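Local coordinates for D-glycero-alpha-D-manno-heptose 7-phosphate kinase (PDB 4N3O), which phosphorylates D-glycero-alpha-D-manno-heptose 7-phosphate at C-1 with ATP, a step toward the GDP-heptose used in capsule polysaccharide synthesis, at residues R280-A285 against M304-D309; T207-E212 against K322-V327; G54-D59 against Y69-F74. All blocks are in the same frame, centred on the assembly; numbering follows the deposited sequence.

Contact 1: R280-A285 against M304-D309; sequences RIYKLA and MFFFVD
Ala285 and Phe306 make the tightest approach where helix 276-287 lies against strand 303-308 of the four-stranded antiparallel sheet, a helix-on-sheet layer in the C-terminal part of this GHMP kinase. The two short segments run nearly the same way, their axes 19° apart and 10.7 Å at closest approach, and no hydrogen bond passes between them. Phe306 offers a ring face: the methyl of Ala285 stands over it in a CH-pi contact, CB 3.7 Å from the ring centroid and displaced toward the rim. A chi1 of -57° sets CG of Phe306 anti to the carbonyl carbon, and from there the ring reaches the helix. Two residues earlier on the strand, Met304 (modelled as selenomethionine) points the same way. It bends at chi3, and its terminal methyl comes to the edge of the Tyr282 ring, near the ring plane, where Met304 CE lies 3.7 Å from Tyr282 CB; the two side chains cross at about a right angle. Between Met304 and Phe306, the strand's other side carries Phe305 to Trp263. Leu316 of helix 313-320 also touches Ala285, and Tyr205 of strand 202-206 touches Ile281, extending the apolar layer. Ile281 turns its CG1 branch away and gives the contact only its CG2 methyl, which rests 3.9 Å from Met304 SE.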
loop_
_atom_site.group_PDB
_atom_site.type_symbol
_atom_site.label_atom_id
_atom_site.label_comp_id
_atom_site.label_asym_id
_atom_site.label_seq_id
_atom_site.Cartn_x
_atom_site.Cartn_y
_atom_site.Cartn_z
ATOM N N ARG A 280 1.945 -13.075 25.380
ATOM C CA ARG A 280 3.295 -12.576 25.512
ATOM C C ARG A 280 3.533 -11.513 24.427
ATOM O O ARG A 280 4.151 -10.497 24.684
ATOM C CB ARG A 280 4.328 -13.696 25.366
ATOM C CG ARG A 280 5.606 -13.420 26.161
ATOM C CD ARG A 280 6.824 -14.247 25.759
ATOM N NE ARG A 280 7.645 -13.609 24.711
ATOM C CZ ARG A 280 7.646 -13.926 23.414
ATOM N NH1 ARG A 280 6.881 -14.894 22.947
ATOM N NH2 ARG A 280 8.442 -13.278 22.580
ATOM N N ILE A 281 3.025 -11.756 23.217
ATOM C CA ILE A 281 3.194 -10.818 22.108
ATOM C C ILE A 281 2.451 -9.522 22.397
ATOM O O ILE A 281 2.999 -8.444 22.181
ATOM C CB ILE A 281 2.765 -11.437 20.758
ATOM C CG1 ILE A 281 3.708 -12.588 20.373
ATOM C CG2 ILE A 281 2.771 -10.395 19.645
ATOM C CD1 ILE A 281 5.148 -12.160 20.119
ATOM N N TYR A 282 1.222 -9.626 22.905
ATOM C CA TYR A 282 0.433 -8.454 23.296
ATOM C C TYR A 282 1.230 -7.632 24.315
ATOM O O TYR A 282 1.414 -6.430 24.147
ATOM C CB TYR A 282 -0.896 -8.888 23.905
ATOM C CG TYR A 282 -1.789 -7.741 24.347
ATOM C CD1 TYR A 282 -2.657 -7.110 23.448
ATOM C CD2 TYR A 282 -1.781 -7.301 25.673
ATOM C CE1 TYR A 282 -3.474 -6.060 23.856
ATOM C CE2 TYR A 282 -2.591 -6.255 26.092
ATOM C CZ TYR A 282 -3.436 -5.638 25.186
ATOM O OH TYR A 282 -4.235 -4.599 25.616
ATOM N N LYS A 283 1.709 -8.300 25.359
ATOM C CA LYS A 283 2.543 -7.684 26.389
ATOM C C LYS A 283 3.717 -6.928 25.768
ATOM O O LYS A 283 3.974 -5.769 26.088
ATOM C CB LYS A 283 3.108 -8.784 27.283
ATOM C CG LYS A 283 4.136 -8.341 28.315
ATOM C CD LYS A 283 4.980 -9.523 28.813
ATOM C CE LYS A 283 4.163 -10.702 29.355
ATOM N NZ LYS A 283 3.303 -10.349 30.514
ATOM N N LEU A 284 4.437 -7.607 24.890
ATOM C CA LEU A 284 5.596 -7.029 24.227
ATOM C C LEU A 284 5.232 -5.778 23.426
ATOM O O LEU A 284 6.006 -4.833 23.356
ATOM C CB LEU A 284 6.251 -8.087 23.332
ATOM C CG LEU A 284 7.303 -7.687 22.285
ATOM C CD1 LEU A 284 7.924 -8.928 21.675
ATOM C CD2 LEU A 284 6.710 -6.849 21.175
ATOM N N ALA A 285 4.038 -5.770 22.853
ATOM C CA ALA A 285 3.594 -4.668 22.031
ATOM C C ALA A 285 3.222 -3.466 22.888
ATOM O O ALA A 285 3.543 -2.330 22.544
ATOM C CB ALA A 285 2.422 -5.106 21.147
HETATM N N MSE A 304 -2.495 -9.796 14.620
HETATM C CA MSE A 304 -2.838 -8.871 15.672
HETATM C C MSE A 304 -2.808 -7.553 14.993
HETATM O O MSE A 304 -2.041 -7.350 14.071
HETATM C CB MSE A 304 -1.879 -8.945 16.849
HETATM C CG MSE A 304 -2.340 -10.048 17.792
HETATM SE SE MSE A 304 -1.107 -10.272 19.302
HETATM C CE MSE A 304 -2.408 -9.717 20.667
ATOM N N PHE A 305 -3.660 -6.654 15.445
ATOM C CA PHE A 305 -3.773 -5.333 14.889
ATOM C C PHE A 305 -3.635 -4.406 16.074
ATOM O O PHE A 305 -4.354 -4.554 17.054
ATOM C CB PHE A 305 -5.134 -5.239 14.210
ATOM C CG PHE A 305 -5.482 -3.897 13.715
ATOM C CD1 PHE A 305 -4.675 -3.256 12.790
ATOM C CD2 PHE A 305 -6.667 -3.305 14.087
ATOM C CE1 PHE A 305 -5.015 -2.011 12.296
ATOM C CE2 PHE A 305 -7.018 -2.056 13.598
ATOM C CZ PHE A 305 -6.191 -1.408 12.704
ATOM N N PHE A 306 -2.672 -3.494 16.022
ATOM C CA PHE A 306 -2.435 -2.580 17.152
ATOM C C PHE A 306 -2.630 -1.109 16.839
ATOM O O PHE A 306 -2.526 -0.672 15.695
ATOM C CB PHE A 306 -0.989 -2.696 17.665
ATOM C CG PHE A 306 -0.580 -4.073 18.092
ATOM C CD1 PHE A 306 -0.975 -4.579 19.309
ATOM C CD2 PHE A 306 0.269 -4.830 17.304
ATOM C CE1 PHE A 306 -0.572 -5.832 19.721
ATOM C CE2 PHE A 306 0.677 -6.093 17.711
ATOM C CZ PHE A 306 0.254 -6.594 18.923
ATOM N N PHE A 307 -2.922 -0.370 17.897
ATOM C CA PHE A 307 -3.002 1.086 17.892
ATOM C C PHE A 307 -1.776 1.538 18.675
ATOM O O PHE A 307 -1.532 1.072 19.787
ATOM C CB PHE A 307 -4.268 1.602 18.545
ATOM C CG PHE A 307 -5.359 1.890 17.585
ATOM C CD1 PHE A 307 -5.932 0.877 16.845
ATOM C CD2 PHE A 307 -5.837 3.186 17.437
ATOM C CE1 PHE A 307 -6.950 1.145 15.947
ATOM C CE2 PHE A 307 -6.853 3.464 16.550
ATOM C CZ PHE A 307 -7.410 2.439 15.801
ATOM N N VAL A 308 -1.002 2.426 18.072
ATOM C CA VAL A 308 0.233 2.907 18.664
ATOM C C VAL A 308 0.431 4.390 18.419
ATOM O O VAL A 308 -0.094 4.968 17.473
ATOM C CB VAL A 308 1.444 2.187 18.037
ATOM C CG1 VAL A 308 1.580 2.542 16.562
ATOM C CG2 VAL A 308 2.726 2.528 18.778
ATOM N N ASP A 309 1.181 5.009 19.298
ATOM C CA ASP A 309 1.518 6.388 19.117
ATOM C C ASP A 309 2.464 6.427 17.900
ATOM O O ASP A 309 3.447 5.674 17.843
ATOM C CB ASP A 309 2.224 6.887 20.359
ATOM C CG ASP A 309 2.728 8.281 20.215
ATOM O OD1 ASP A 309 2.090 9.104 19.525
ATOM O OD2 ASP A 309 3.769 8.558 20.832
#

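Contact 2: T207-E212 against K322-V327; sequences TNITRE and KEQGYV
Gln324 lies across the backbone of Thr207 and Asn208, and the side chains of Gln324 and Asn208 carry this surface contact between a loop and the turn leading into strand 326-327. CG of Gln324 sits between the backbone N and the carbonyl carbon (chi1 70°), which brings it within 3.3 Å of Thr207 O; beyond CG the chain is extended and carries the amide past Asn208 O. As modelled, OE1 is the nearer end of that amide to Asn208 O, two acceptors facing each other, and NE2 makes no hydrogen bond to Asn208 O either. Gln324 NE2 instead rests 3.5 Å from Ile209 CG1, where the two side chains cross at about a right angle, and a water bridges it weakly to Thr210 N.

Asn208 answers from the other loop. Its chi1 of -65° puts CG anti to the carbonyl carbon; beyond it ND2 points at Gln324 O. The resulting hydrogen bond is weak, 3.4 Å from Asn208 ND2 to Gln324 O and bent to 135° at the hydrogen. Asn208 ND2 also lies at the edge of the Tyr326 ring, 4.2 Å from Tyr326 CD2. Gly325 passes close by, its CA 3.4 Å from Thr207 O. A CB there would fall tight against that oxygen, so the absence of a side chain suits the approach.

The Tyr326 side chain is about 7 Å from that of Ser114, which by similarity probably binds ATP. Thr207 follows strand 202-206, whose Phe206 pairs through its backbone with Tyr326 on an outermost strand of the sheet, 326-327. Tyr205 OH hydrogen-bonds Gly325 N, while Thr207 and Ile209 both rest on Leu278 of helix 276-287.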
loop_
_atom_site.group_PDB
_atom_site.type_symbol
_atom_site.label_atom_id
_atom_site.label_comp_id
_atom_site.label_asym_id
_atom_site.label_seq_id
_atom_site.Cartn_x
_atom_site.Cartn_y
_atom_site.Cartn_z
ATOM N N THR A 207 1.376 -13.411 13.136
ATOM C CA THR A 207 2.090 -14.113 14.198
ATOM C C THR A 207 2.928 -15.342 13.875
ATOM O O THR A 207 4.013 -15.503 14.449
ATOM C CB THR A 207 1.075 -14.592 15.240
ATOM O OG1 THR A 207 0.201 -15.545 14.629
ATOM C CG2 THR A 207 0.257 -13.417 15.779
ATOM N N ASN A 208 2.425 -16.202 12.986
ATOM C CA ASN A 208 3.073 -17.474 12.648
ATOM C C ASN A 208 3.188 -18.333 13.899
ATOM O O ASN A 208 4.194 -18.992 14.132
ATOM C CB ASN A 208 4.441 -17.281 11.970
ATOM C CG ASN A 208 4.331 -16.613 10.606
ATOM O OD1 ASN A 208 3.226 -16.390 10.091
ATOM N ND2 ASN A 208 5.476 -16.287 10.012
ATOM N N ILE A 209 2.136 -18.296 14.708
ATOM C CA ILE A 209 2.062 -19.063 15.942
ATOM C C ILE A 209 1.293 -20.363 15.714
ATOM O O ILE A 209 0.499 -20.480 14.779
ATOM C CB ILE A 209 1.343 -18.253 17.057
ATOM C CG1 ILE A 209 2.245 -17.130 17.564
ATOM C CG2 ILE A 209 0.976 -19.138 18.248
ATOM C CD1 ILE A 209 1.584 -16.237 18.593
ATOM N N THR A 210 1.578 -21.340 16.567
ATOM C CA THR A 210 0.880 -22.618 16.589
ATOM C C THR A 210 0.651 -22.846 18.080
ATOM O O THR A 210 1.612 -22.997 18.840
ATOM C CB THR A 210 1.714 -23.744 15.951
ATOM O OG1 THR A 210 2.973 -23.856 16.627
ATOM C CG2 THR A 210 1.965 -23.453 14.471
ATOM N N ARG A 211 -0.607 -22.824 18.516
ATOM C CA ARG A 211 -0.893 -22.960 19.947
ATOM C C ARG A 211 -0.622 -24.373 20.464
ATOM O O ARG A 211 -0.649 -25.337 19.702
ATOM C CB ARG A 211 -2.330 -22.509 20.281
ATOM C CG ARG A 211 -2.569 -22.344 21.782
ATOM C CD ARG A 211 -3.720 -21.397 22.124
ATOM N NE ARG A 211 -5.061 -21.978 22.095
ATOM C CZ ARG A 211 -5.674 -22.524 23.150
ATOM N NH1 ARG A 211 -6.902 -23.004 23.021
ATOM N NH2 ARG A 211 -5.072 -22.596 24.338
ATOM N N GLU A 212 -0.328 -24.470 21.758
ATOM C CA GLU A 212 -0.050 -25.747 22.411
ATOM C C GLU A 212 -0.659 -25.762 23.815
ATOM O O GLU A 212 -1.366 -24.827 24.197
ATOM C CB GLU A 212 1.464 -26.013 22.453
ATOM C CG GLU A 212 2.298 -24.886 23.055
ATOM C CD GLU A 212 3.782 -25.222 23.153
ATOM O OE1 GLU A 212 4.127 -26.390 23.449
ATOM O OE2 GLU A 212 4.609 -24.305 22.958
ATOM N N LYS A 322 11.745 -8.933 15.356
ATOM C CA LYS A 322 12.674 -9.892 15.976
ATOM C C LYS A 322 11.957 -11.155 16.402
ATOM O O LYS A 322 12.583 -12.105 16.866
ATOM C CB LYS A 322 13.359 -9.279 17.194
ATOM C CG LYS A 322 14.227 -8.099 16.842
ATOM C CD LYS A 322 14.796 -7.408 18.058
ATOM C CE LYS A 322 15.571 -6.175 17.616
ATOM N NZ LYS A 322 15.829 -5.240 18.738
ATOM N N GLU A 323 10.645 -11.161 16.247
ATOM C CA GLU A 323 9.851 -12.305 16.622
ATOM C C GLU A 323 9.602 -13.170 15.396
ATOM O O GLU A 323 9.966 -12.796 14.276
ATOM C CB GLU A 323 8.563 -11.835 17.280
ATOM C CG GLU A 323 8.811 -11.008 18.545
ATOM C CD GLU A 323 9.476 -11.810 19.667
ATOM O OE1 GLU A 323 10.050 -11.197 20.599
ATOM O OE2 GLU A 323 9.435 -13.061 19.620
ATOM N N GLN A 324 8.988 -14.326 15.608
ATOM C CA GLN A 324 8.767 -15.286 14.528
ATOM C C GLN A 324 7.784 -14.822 13.449
ATOM O O GLN A 324 7.757 -15.382 12.360
ATOM C CB GLN A 324 8.311 -16.646 15.091
ATOM C CG GLN A 324 6.902 -16.663 15.683
ATOM C CD GLN A 324 6.480 -18.046 16.163
ATOM O OE1 GLN A 324 6.948 -19.067 15.652
ATOM N NE2 GLN A 324 5.573 -18.085 17.137
ATOM N N GLY A 325 6.969 -13.820 13.747
ATOM C CA GLY A 325 6.009 -13.327 12.759
ATOM C C GLY A 325 6.587 -12.259 11.843
ATOM O O GLY A 325 7.787 -12.195 11.620
ATOM N N TYR A 326 5.717 -11.447 11.269
ATOM C CA TYR A 326 6.174 -10.333 10.461
ATOM C C TYR A 326 5.125 -9.242 10.441
ATOM O O TYR A 326 3.924 -9.503 10.529
ATOM C CB TYR A 326 6.553 -10.753 9.039
ATOM C CG TYR A 326 5.416 -11.203 8.174
ATOM C CD1 TYR A 326 4.708 -10.289 7.395
ATOM C CD2 TYR A 326 5.066 -12.552 8.099
ATOM C CE1 TYR A 326 3.663 -10.695 6.579
ATOM C CE2 TYR A 326 4.025 -12.978 7.282
ATOM C CZ TYR A 326 3.318 -12.046 6.530
ATOM O OH TYR A 326 2.273 -12.465 5.723
ATOM N N VAL A 327 5.610 -8.015 10.366
ATOM C CA VAL A 327 4.774 -6.840 10.290
ATOM C C VAL A 327 4.414 -6.617 8.829
ATOM O O VAL A 327 5.265 -6.732 7.949
ATOM C CB VAL A 327 5.525 -5.615 10.867
ATOM C CG1 VAL A 327 4.780 -4.325 10.581
ATOM C CG2 VAL A 327 5.749 -5.806 12.371
HETATM O O HOH W 1 4.613 -21.052 18.218
#

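Contact 3: G54-D59 against Y69-F74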
loop_
_atom_site.group_PDB
_atom_site.type_symbol
_atom_site.label_atom_id
_atom_site.label_comp_id
_atom_site.label_asym_id
_atom_site.label_seq_id
_atom_site.Cartn_x
_atom_site.Cartn_y
_atom_site.Cartn_z
ATOM N N GLY A 54 -10.599 -25.492 -26.562
ATOM C CA GLY A 54 -11.579 -26.234 -25.782
ATOM C C GLY A 54 -11.074 -26.708 -24.436
ATOM O O GLY A 54 -11.510 -27.744 -23.941
ATOM N N LYS A 55 -10.142 -25.963 -23.854
ATOM C CA LYS A 55 -9.602 -26.287 -22.531
ATOM C C LYS A 55 -9.983 -25.252 -21.479
ATOM O O LYS A 55 -10.218 -24.088 -21.778
ATOM C CB LYS A 55 -8.073 -26.432 -22.561
ATOM C CG LYS A 55 -7.543 -27.845 -22.753
ATOM C CD LYS A 55 -8.072 -28.529 -24.002
ATOM C CE LYS A 55 -7.479 -29.923 -24.146
ATOM N NZ LYS A 55 -7.749 -30.767 -22.949
ATOM N N ILE A 56 -10.048 -25.713 -20.242
ATOM C CA ILE A 56 -10.335 -24.865 -19.119
ATOM C C ILE A 56 -9.275 -25.181 -18.067
ATOM O O ILE A 56 -9.179 -26.315 -17.595
ATOM C CB ILE A 56 -11.753 -25.089 -18.561
ATOM C CG1 ILE A 56 -12.799 -24.543 -19.546
ATOM C CG2 ILE A 56 -11.905 -24.401 -17.221
ATOM C CD1 ILE A 56 -14.233 -24.801 -19.130
ATOM N N ILE A 57 -8.486 -24.166 -17.715
ATOM C CA ILE A 57 -7.410 -24.307 -16.749
ATOM C C ILE A 57 -7.632 -23.392 -15.550
ATOM O O ILE A 57 -7.985 -22.227 -15.709
ATOM C CB ILE A 57 -6.067 -23.962 -17.424
ATOM C CG1 ILE A 57 -5.824 -24.938 -18.585
ATOM C CG2 ILE A 57 -4.915 -23.991 -16.421
ATOM C CD1 ILE A 57 -4.592 -24.638 -19.404
ATOM N N PHE A 58 -7.458 -23.942 -14.357
ATOM C CA PHE A 58 -7.563 -23.191 -13.126
ATOM C C PHE A 58 -6.187 -23.311 -12.488
ATOM O O PHE A 58 -5.749 -24.432 -12.202
ATOM C CB PHE A 58 -8.617 -23.782 -12.186
ATOM C CG PHE A 58 -10.024 -23.742 -12.722
ATOM C CD1 PHE A 58 -10.573 -22.558 -13.194
ATOM C CD2 PHE A 58 -10.840 -24.855 -12.635
ATOM C CE1 PHE A 58 -11.880 -22.510 -13.640
ATOM C CE2 PHE A 58 -12.151 -24.814 -13.083
ATOM C CZ PHE A 58 -12.668 -23.645 -13.589
ATOM N N ASP A 59 -5.519 -22.172 -12.258
ATOM C CA ASP A 59 -4.149 -22.146 -11.743
ATOM C C ASP A 59 -3.988 -21.258 -10.507
ATOM O O ASP A 59 -4.043 -20.039 -10.590
ATOM C CB ASP A 59 -3.226 -21.661 -12.856
ATOM C CG ASP A 59 -1.769 -21.580 -12.428
ATOM O OD1 ASP A 59 -1.364 -22.279 -11.470
ATOM O OD2 ASP A 59 -1.021 -20.820 -13.077
ATOM N N TYR A 69 -9.319 -29.237 -17.545
ATOM C CA TYR A 69 -10.500 -29.995 -17.954
ATOM C C TYR A 69 -10.879 -29.625 -19.360
ATOM O O TYR A 69 -10.382 -28.648 -19.913
ATOM C CB TYR A 69 -11.719 -29.665 -17.078
ATOM C CG TYR A 69 -11.472 -29.759 -15.599
ATOM C CD1 TYR A 69 -11.482 -30.989 -14.941
ATOM C CD2 TYR A 69 -11.238 -28.621 -14.855
ATOM C CE1 TYR A 69 -11.248 -31.073 -13.578
ATOM C CE2 TYR A 69 -11.012 -28.692 -13.495
ATOM C CZ TYR A 69 -11.008 -29.917 -12.860
ATOM O OH TYR A 69 -10.768 -29.967 -11.504
ATOM N N GLU A 70 -11.788 -30.410 -19.917
ATOM C CA GLU A 70 -12.336 -30.153 -21.230
ATOM C C GLU A 70 -13.506 -29.179 -21.094
ATOM O O GLU A 70 -14.322 -29.292 -20.183
ATOM C CB GLU A 70 -12.818 -31.457 -21.877
ATOM C CG GLU A 70 -11.695 -32.337 -22.400
ATOM C CD GLU A 70 -10.980 -31.723 -23.594
ATOM O OE1 GLU A 70 -11.587 -30.878 -24.293
ATOM O OE2 GLU A 70 -9.813 -32.098 -23.841
ATOM N N SER A 71 -13.578 -28.232 -22.019
ATOM C CA SER A 71 -14.631 -27.226 -22.046
ATOM C C SER A 71 -16.034 -27.837 -22.177
ATOM O O SER A 71 -16.359 -28.423 -23.204
ATOM C CB SER A 71 -14.368 -26.268 -23.210
ATOM O OG SER A 71 -15.402 -25.323 -23.354
ATOM N N LYS A 72 -16.841 -27.700 -21.121
ATOM C CA LYS A 72 -18.235 -28.182 -21.089
ATOM C C LYS A 72 -19.103 -27.277 -20.192
ATOM O O LYS A 72 -18.581 -26.407 -19.487
ATOM C CB LYS A 72 -18.310 -29.636 -20.627
ATOM C CG LYS A 72 -17.713 -29.893 -19.258
ATOM C CD LYS A 72 -17.822 -31.358 -18.892
ATOM C CE LYS A 72 -17.087 -31.650 -17.599
ATOM N NZ LYS A 72 -17.200 -33.085 -17.237
ATOM N N GLU A 73 -20.418 -27.488 -20.209
ATOM C CA GLU A 73 -21.342 -26.629 -19.450
ATOM C C GLU A 73 -21.279 -26.775 -17.942
ATOM O O GLU A 73 -21.460 -25.791 -17.230
ATOM C CB GLU A 73 -22.800 -26.826 -19.895
ATOM C CG GLU A 73 -23.118 -26.351 -21.309
ATOM C CD GLU A 73 -24.615 -26.211 -21.557
ATOM O OE1 GLU A 73 -25.320 -25.643 -20.680
ATOM O OE2 GLU A 73 -25.082 -26.638 -22.640
ATOM N N PHE A 74 -21.053 -27.991 -17.455
ATOM C CA PHE A 74 -21.003 -28.231 -16.012
ATOM C C PHE A 74 -19.787 -29.054 -15.635
ATOM O O PHE A 74 -19.540 -30.095 -16.225
ATOM C CB PHE A 74 -22.271 -28.956 -15.543
ATOM C CG PHE A 74 -22.326 -29.199 -14.050
ATOM C CD1 PHE A 74 -22.846 -28.237 -13.191
ATOM C CD2 PHE A 74 -21.881 -30.405 -13.505
ATOM C CE1 PHE A 74 -22.908 -28.461 -11.822
ATOM C CE2 PHE A 74 -21.941 -30.633 -12.137
ATOM C CZ PHE A 74 -22.450 -29.653 -11.296
#
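Lys55 and Glu70 join in a salt bridge across a beta hairpin, strands 55-60 and 65-70, at one border of the large mixed sheet. Lys55 NZ lies 2.6 Å from Glu70 OE2 and meets it from above the carboxylate plane. The two residues form a non-hydrogen-bonded antiparallel pair whose side chains diverge at first. The ends then meet because both chains fold back, Lys55 bending at chi2 and chi4 and Glu70 at chi2 (-68°), and they cross obliquely.

Beside them the backbone is closed by three hydrogen bonds. Ile56 and Tyr69 form a hydrogen-bonded antiparallel pair, with Ile56 N 3.0 Å from Tyr69 O and Tyr69 N 2.9 Å from Ile56 O. At the open end of the hairpin, Ser71 N donates to Gly54 O over 2.9 Å, from above the carbonyl plane. Gly54 has positive phi, which favours glycine. The hydroxyl of Ser71 turns elsewhere, to Leu100 O, and Lys55 O receives Ser101 OG.

Packing gathers on the side of the sheet that bears Ile56, Phe58 and Tyr69. Ile56 extends its CD1 to 3.8 Å from Ser71 CA, and its CG2 lies over one face of the Phe58 ring, displaced toward the rim. Tyr88 and Lys85 of helix 82-96 close over this side, touching Ile56 and Phe58 respectively, while Phe102 and Leu104 of strand 102-108 flank them. Tyr69 directs its hydroxyl to Asp78 and Lys85. The Tyr69 and Phe58 side chains cross at about a right angle, and the Tyr69 ring presents its edge, with Phe58 CD2 lying in the Tyr69 ring plane, 3.9 Å from Tyr69 CE2.

Contacts 1 and 2 are neighbours, their centres 13 Å apart, and both reach the four-stranded antiparallel sheet: contact 1 at strand 303-308, contact 2 at strand 326-327 and the loop leaving strand 202-206. They touch through the salt bridge of Arg280 NH2 with Glu323 OE2, which ties helix 276-287 to the loop 322-325. Along the chain, contact 1 is nested inside the loop that contact 2 closes. Contact 3 comes first in sequence and belongs to the large mixed sheet; its centre is about 47 Å from contact 1 and 40 Å from contact 2. Contacts 1 and 3 lie on opposite sides of the chain's centre, so hairpin and C-terminal sheet are separate parts of the fold.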